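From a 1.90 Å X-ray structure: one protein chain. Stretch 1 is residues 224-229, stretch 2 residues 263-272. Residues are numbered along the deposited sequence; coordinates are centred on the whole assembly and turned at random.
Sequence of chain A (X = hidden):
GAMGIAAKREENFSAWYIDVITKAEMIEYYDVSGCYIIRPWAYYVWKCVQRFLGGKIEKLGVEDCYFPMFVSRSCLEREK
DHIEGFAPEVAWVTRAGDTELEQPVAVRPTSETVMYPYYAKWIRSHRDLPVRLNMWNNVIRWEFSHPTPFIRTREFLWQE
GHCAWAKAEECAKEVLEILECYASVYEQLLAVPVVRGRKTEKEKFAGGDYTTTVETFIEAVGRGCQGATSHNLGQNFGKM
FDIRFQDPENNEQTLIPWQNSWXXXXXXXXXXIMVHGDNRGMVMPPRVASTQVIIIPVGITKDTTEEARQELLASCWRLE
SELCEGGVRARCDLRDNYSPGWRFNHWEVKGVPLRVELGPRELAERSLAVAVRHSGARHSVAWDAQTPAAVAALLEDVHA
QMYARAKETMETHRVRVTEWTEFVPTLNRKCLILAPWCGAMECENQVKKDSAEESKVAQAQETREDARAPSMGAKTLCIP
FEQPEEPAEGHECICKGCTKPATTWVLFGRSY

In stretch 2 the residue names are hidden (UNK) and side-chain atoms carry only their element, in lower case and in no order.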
# COMPACT_ATOMS: atom_id res chain seq x y z
N GLY A 224 -13.59 5.30 -26.96
CA GLY A 224 -12.66 4.34 -26.34
C GLY A 224 -11.79 5.06 -25.30
O GLY A 224 -11.60 6.28 -25.35
N CYS A 225 -11.35 4.32 -24.30
CA CYS A 225 -10.46 4.79 -23.32
C CYS A 225 -9.42 3.73 -23.07
O CYS A 225 -9.74 2.59 -22.74
CB CYS A 225 -11.24 5.17 -22.03
SG CYS A 225 -10.22 5.96 -20.77
N GLN A 226 -8.16 4.07 -23.18
CA GLN A 226 -7.09 3.11 -22.87
C GLN A 226 -7.02 2.84 -21.36
O GLN A 226 -6.84 3.73 -20.56
CB GLN A 226 -5.77 3.68 -23.38
CG GLN A 226 -4.56 2.94 -23.00
CD GLN A 226 -3.30 3.64 -23.42
OE1 GLN A 226 -3.04 3.76 -24.62
NE2 GLN A 226 -2.58 4.18 -22.47
N GLY A 227 -7.18 1.58 -20.96
CA GLY A 227 -7.29 1.25 -19.54
C GLY A 227 -6.00 1.13 -18.75
O GLY A 227 -5.98 1.40 -17.53
N ALA A 228 -4.96 0.58 -19.42
CA ALA A 228 -3.62 0.29 -18.89
C ALA A 228 -2.83 -0.33 -20.01
O ALA A 228 -3.42 -0.77 -20.96
CB ALA A 228 -3.69 -0.69 -17.76
N THR A 229 -1.51 -0.34 -19.88
CA THR A 229 -0.64 -0.84 -20.93
C THR A 229 0.53 -1.57 -20.33
O THR A 229 1.05 -1.25 -19.23
CB THR A 229 -0.15 0.27 -21.95
OG1 THR A 229 0.45 1.29 -21.19
CG2 THR A 229 -1.29 0.93 -22.79
N UNK A 263 2.30 0.05 -16.61
CA UNK A 263 1.71 0.88 -15.62
C UNK A 263 0.17 0.85 -15.64
O UNK A 263 -0.44 0.65 -16.68
N UNK A 264 -0.41 1.12 -14.48
CA UNK A 264 -1.87 1.26 -14.29
C UNK A 264 -2.07 2.36 -13.25
O UNK A 264 -1.36 2.37 -12.22
c UNK A 264 -2.46 -0.07 -13.82
c UNK A 264 -4.52 -1.46 -13.92
c UNK A 264 -3.96 -0.11 -13.54
c UNK A 264 -4.23 0.14 -12.05
N UNK A 265 -3.01 3.27 -13.49
CA UNK A 265 -3.17 4.47 -12.68
C UNK A 265 -4.62 4.63 -12.15
O UNK A 265 -5.46 3.84 -12.48
o UNK A 265 -3.87 6.04 -14.41
c UNK A 265 -2.83 5.68 -13.50
N UNK A 266 -4.85 5.71 -11.42
CA UNK A 266 -6.17 6.06 -10.91
C UNK A 266 -7.17 6.40 -12.02
O UNK A 266 -8.37 6.62 -11.74
o UNK A 266 -5.15 8.15 -10.46
c UNK A 266 -6.07 7.22 -9.94
c UNK A 266 -5.58 6.70 -8.63
N UNK A 267 -6.72 6.40 -13.27
CA UNK A 267 -7.66 6.38 -14.36
C UNK A 267 -8.70 5.23 -14.22
O UNK A 267 -9.85 5.37 -14.69
n UNK A 267 -6.33 8.73 -20.00
c UNK A 267 -6.96 6.29 -15.72
n UNK A 267 -6.98 7.13 -18.54
c UNK A 267 -6.55 7.45 -19.73
n UNK A 267 -6.37 6.51 -20.62
c UNK A 267 -7.26 5.77 -18.14
c UNK A 267 -7.92 5.88 -16.82
N UNK A 268 -8.30 4.09 -13.58
CA UNK A 268 -9.26 3.03 -13.44
C UNK A 268 -10.51 3.53 -12.72
O UNK A 268 -11.62 3.00 -12.97
c UNK A 268 -7.46 1.19 -13.43
c UNK A 268 -8.38 2.04 -11.32
c UNK A 268 -8.69 1.75 -12.75
N UNK A 269 -10.37 4.47 -11.81
CA UNK A 269 -11.50 4.93 -11.03
C UNK A 269 -12.46 5.71 -11.95
O UNK A 269 -13.67 5.57 -11.88
c UNK A 269 -12.27 6.45 -9.14
c UNK A 269 -11.06 5.82 -9.82
c UNK A 269 -10.14 5.01 -8.86
c UNK A 269 -9.55 5.83 -7.79
N UNK A 270 -11.91 6.60 -12.77
CA UNK A 270 -12.74 7.36 -13.71
C UNK A 270 -13.48 6.43 -14.69
O UNK A 270 -14.65 6.64 -14.98
N UNK A 271 -12.81 5.42 -15.22
CA UNK A 271 -13.43 4.46 -16.11
C UNK A 271 -14.63 3.78 -15.42
O UNK A 271 -15.72 3.69 -15.95
c UNK A 271 -11.37 4.04 -17.55
c UNK A 271 -12.44 3.40 -16.62
c UNK A 271 -13.11 2.29 -17.41
N UNK A 272 -14.37 3.35 -14.22
CA UNK A 272 -15.40 2.69 -13.38
C UNK A 272 -16.65 3.54 -13.20
O UNK A 272 -17.75 3.05 -13.40
c UNK A 272 -14.75 2.29 -12.04
s UNK A 272 -15.08 1.56 -9.41
c UNK A 272 -15.74 1.60 -11.09
c UNK A 272 -15.11 3.19 -8.87
O HOH W 1 -7.47 6.74 -23.74
O HOH W 2 -4.14 3.06 -16.18
O HOH W 3 0.06 2.38 -18.68

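Position 263 carries no side-chain atoms, so it is Gly263. It sits in an antiparallel, hydrogen-bonded pair with Thr229: Gly263 N donates to Thr229 O at 3.2 Å. Its carbonyl turns to a water that donates to Gly263 O at 2.7 Å and lies 2.8 Å from Thr229 OG1, a second link beside the direct one.

Position 264 has four carbons in a chain that forks at the second, and an end carbon of 264 lies 4.0 Å from Ala228 CB, which makes it Leu264. CA to CB points sideways, yet CD1 of Leu264 makes that small apolar contact, beside the shortest CA-CA distance across the contact, 5.0 Å between CA of Ala228 and CA of Leu264.

At 265 one carbon bears one oxygen, and the side chain touches nothing on stretch 1: Ser265. Its backbone does the bridging, through a water that accepts from Ser265 N at 2.9 Å and donates to Gly227 O at 2.8 Å.

Position 266 shows a carbon carrying one oxygen and one carbon, hence Thr266. It lies out of reach of stretch 1, in the turn between strand and helix.

At 267 three carbons lead to a nitrogen, then to a carbon with two more nitrogens, and an end nitrogen of 267 lies 2.8 Å from Gln226 O: Arg267. Its backbone N donates to Ser265 OG at 3.1 Å, capping the helix start. The CA-to-CB bond points toward stretch 1, and the long side chain reaches it, where NH1 of Arg267 donates to Gln226 O near the guanidinium plane, while Cys225 SG lies over one face, 3.9 Å from NH1 of Arg267.

Position 268 is one carbon carrying two, and a carbon of 268 comes within 4.4 Å of Gly227 O; it is Val268, and the carbon is CG1.

Position 269 has four carbons, forked at the first, one arm two carbons long: Ile269, out of reach. Position 270 has no side chain and is Gly270, also without contact.

Position 271 is again one carbon carrying two, within reach of Cys225. This is Val271, one helical turn beyond Arg267, and its CG2 packs on Cys225 SG at 3.9 Å.

Position 272, two carbons, a sulfur and a last carbon, unbranched, is Met272, out of reach of stretch 1.

The contact changes its means along its length. Strand pairing holds the end at Thr229 and Gly263; a water spans the gap at Gly227, as the chain turns into the helix. Beyond that, with the helix axis no nearer than 9.0 Å to the strand axis, Arg267 covers the distance to a backbone carbonyl, and Cys225 meets both Arg267 and Val271.

Stretch 2, residues 263-272: GLSTRVIGVM
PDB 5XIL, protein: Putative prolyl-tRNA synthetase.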